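Local coordinates for tubulin-like protein CetZ1 (Haloferax volcanii, PDB 4B46) that binds and probably hydrolyses GTP as a tubulin-like cytoskeletal protein that controls cell shape, and is essential for the rod-shaped cells required for efficient swimming, at residues G13-K18 with L102-L107. Numbering follows the deposited sequence.
Sequences GKVVDK and LVVSGL. With GDP (guanosine-5'-diphosphate), chain B.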
loop_
_atom_site.group_PDB
_atom_site.type_symbol
_atom_site.label_atom_id
_atom_site.label_comp_id
_atom_site.label_asym_id
_atom_site.label_seq_id
_atom_site.Cartn_x
_atom_site.Cartn_y
_atom_site.Cartn_z
ATOM N N GLY A 13 6.601 4.546 -8.385
ATOM C CA GLY A 13 7.787 3.915 -8.924
ATOM C C GLY A 13 8.860 3.677 -7.876
ATOM O O GLY A 13 9.443 2.586 -7.805
ATOM N N LYS A 14 9.131 4.696 -7.065
ATOM C CA LYS A 14 10.171 4.604 -6.042
ATOM C C LYS A 14 9.784 3.604 -4.948
ATOM O O LYS A 14 10.627 2.881 -4.414
ATOM C CB LYS A 14 10.464 5.985 -5.436
ATOM C CG LYS A 14 11.160 6.942 -6.408
ATOM C CD LYS A 14 11.130 8.377 -5.909
ATOM C CE LYS A 14 11.873 8.537 -4.597
ATOM N NZ LYS A 14 11.792 9.944 -4.085
ATOM N N VAL A 15 8.505 3.565 -4.616
ATOM C CA VAL A 15 8.034 2.643 -3.588
ATOM C C VAL A 15 8.126 1.190 -4.062
ATOM O O VAL A 15 8.622 0.327 -3.329
ATOM C CB VAL A 15 6.616 3.018 -3.114
ATOM C CG1 VAL A 15 6.012 1.908 -2.217
ATOM C CG2 VAL A 15 6.672 4.365 -2.372
ATOM N N VAL A 16 7.682 0.927 -5.289
ATOM C CA VAL A 16 7.792 -0.414 -5.860
ATOM C C VAL A 16 9.252 -0.839 -5.993
ATOM O O VAL A 16 9.602 -1.984 -5.684
ATOM C CB VAL A 16 7.050 -0.544 -7.201
ATOM C CG1 VAL A 16 7.346 -1.917 -7.862
ATOM C CG2 VAL A 16 5.557 -0.389 -6.975
ATOM N N ASP A 17 10.102 0.093 -6.420
ATOM C CA ASP A 17 11.541 -0.147 -6.515
ATOM C C ASP A 17 12.094 -0.599 -5.154
ATOM O O ASP A 17 12.868 -1.557 -5.067
ATOM C CB ASP A 17 12.254 1.131 -6.973
ATOM C CG ASP A 17 13.497 0.860 -7.821
ATOM O OD1 ASP A 17 13.507 -0.120 -8.596
ATOM O OD2 ASP A 17 14.461 1.654 -7.731
ATOM N N LYS A 18 11.694 0.091 -4.093
ATOM C CA LYS A 18 12.174 -0.238 -2.750
ATOM C C LYS A 18 11.588 -1.553 -2.250
ATOM O O LYS A 18 12.247 -2.299 -1.536
ATOM C CB LYS A 18 11.848 0.883 -1.769
ATOM C CG LYS A 18 12.506 0.705 -0.418
ATOM C CD LYS A 18 12.986 2.036 0.118
ATOM C CE LYS A 18 14.259 1.870 0.922
ATOM N NZ LYS A 18 14.868 3.196 1.223
ATOM N N LEU A 102 -1.184 -5.236 -7.181
ATOM C CA LEU A 102 -1.146 -4.050 -6.328
ATOM C C LEU A 102 -0.686 -2.822 -7.129
ATOM O O LEU A 102 0.451 -2.760 -7.619
ATOM C CB LEU A 102 -0.239 -4.262 -5.115
ATOM C CG LEU A 102 -0.163 -3.093 -4.133
ATOM C CD1 LEU A 102 -1.482 -2.930 -3.375
ATOM C CD2 LEU A 102 0.996 -3.263 -3.159
ATOM N N VAL A 103 -1.579 -1.850 -7.260
ATOM C CA VAL A 103 -1.273 -0.615 -7.977
ATOM C C VAL A 103 -0.887 0.447 -6.957
ATOM O O VAL A 103 -1.681 0.815 -6.086
ATOM C CB VAL A 103 -2.473 -0.152 -8.830
ATOM C CG1 VAL A 103 -2.155 1.170 -9.562
ATOM C CG2 VAL A 103 -2.851 -1.247 -9.818
ATOM N N VAL A 104 0.358 0.901 -7.041
ATOM C CA VAL A 104 0.904 1.822 -6.056
ATOM C C VAL A 104 1.110 3.207 -6.663
ATOM O O VAL A 104 1.680 3.324 -7.751
ATOM C CB VAL A 104 2.252 1.323 -5.520
ATOM C CG1 VAL A 104 2.747 2.253 -4.386
ATOM C CG2 VAL A 104 2.124 -0.120 -5.029
ATOM N N SER A 105 0.683 4.248 -5.948
ATOM C CA SER A 105 0.738 5.601 -6.484
ATOM C C SER A 105 0.542 6.687 -5.438
ATOM O O SER A 105 -0.216 6.518 -4.484
ATOM C CB SER A 105 -0.347 5.767 -7.535
ATOM O OG SER A 105 -0.254 7.044 -8.114
ATOM N N GLY A 106 1.221 7.810 -5.639
ATOM C CA GLY A 106 0.927 9.016 -4.886
ATOM C C GLY A 106 -0.333 9.604 -5.483
ATOM O O GLY A 106 -0.538 9.534 -6.696
ATOM N N LEU A 107 -1.207 10.156 -4.651
ATOM C CA LEU A 107 -2.469 10.664 -5.180
ATOM C C LEU A 107 -2.438 12.173 -5.440
ATOM O O LEU A 107 -3.342 12.715 -6.066
ATOM C CB LEU A 107 -3.638 10.289 -4.263
ATOM C CG LEU A 107 -3.805 8.784 -4.031
ATOM C CD1 LEU A 107 -5.132 8.521 -3.377
ATOM C CD2 LEU A 107 -3.697 8.004 -5.336
HETATM P PB GDP B . 3.374 11.974 -10.471
HETATM O O1B GDP B . 2.846 13.048 -11.377
HETATM O O2B GDP B . 4.626 11.324 -11.016
HETATM O O3B GDP B . 2.277 10.964 -10.253
HETATM O O3A GDP B . 3.710 12.745 -9.110
HETATM P PA GDP B . 4.689 12.188 -7.975
HETATM O O1A GDP B . 4.589 10.708 -7.827
HETATM O O2A GDP B . 6.091 12.662 -8.236
HETATM O "O5'" GDP B . 4.101 12.961 -6.684
HETATM C "C5'" GDP B . 2.752 12.679 -6.303
HETATM C "C4'" GDP B . 2.632 12.749 -4.792
HETATM O "O4'" GDP B . 3.344 11.675 -4.201
HETATM C "C3'" GDP B . 3.315 13.977 -4.222
HETATM O "O3'" GDP B . 2.365 15.033 -4.192
HETATM C "C2'" GDP B . 3.757 13.551 -2.830
HETATM O "O2'" GDP B . 2.665 13.629 -1.911
HETATM C "C1'" GDP B . 3.984 12.076 -2.969
HETATM N N9 GDP B . 5.366 11.625 -3.178
HETATM C C8 GDP B . 6.220 12.011 -4.149
HETATM N N7 GDP B . 7.377 11.301 -4.068
HETATM C C5 GDP B . 7.240 10.420 -3.046
HETATM C C6 GDP B . 8.055 9.357 -2.422
HETATM O O6 GDP B . 9.214 9.085 -2.836
HETATM N N1 GDP B . 7.517 8.698 -1.388
HETATM C C2 GDP B . 6.289 8.954 -0.905
HETATM N N2 GDP B . 5.841 8.240 0.154
HETATM N N3 GDP B . 5.482 9.904 -1.429
HETATM C C4 GDP B . 5.905 10.640 -2.478
#
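Val104 makes the side-chain contacts between 102-107 and 13-18, meeting Val15 and Val16 with one methyl each. Before it, Val103 turns its side chain to the other face of the sheet, onto Ala116, Leu119 and Leu123 of helix 111-126. In Val104, CG1 stands anti to the backbone N (chi1 -175°) and reaches Val15 CG1 at 3.9 Å, the two side chains crossing at about a right angle. The other branch, CG2, lies 4.0 Å from Val16 CG2, so the fork of one strand valine is shared between two successive helix residues. No hydrogen bond joins the segments; the contact is purely apolar and buried. Ser105 again faces away from the helix, its OG giving a 2.9 Å bond to Gly106 O from above the carbonyl plane. Gly106 then comes up against the ribose, its CA 3.7 Å from GDP O4', where a CB would collide with that oxygen. From the helix side Lys14, one of the GTP-binding residues, its chain bent at chi3 (62°), brings NZ to 3.0 Å from guanine O6, although the position of NZ is less certain. Replacing Lys14 with an alanine would probably leave O6 without the amine and the aliphatic carbons that now lie beside it. In this Rossmann-like GTPase domain of the tubulin/FtsZ family, helix 9-26 packs on the parallel part of the mixed sheet, where strand 100-106 runs between strands 3-8 and 131-137; Val15 also touches Ile136 of the latter, as well as Asn187 and Ile190 of helix 179-198.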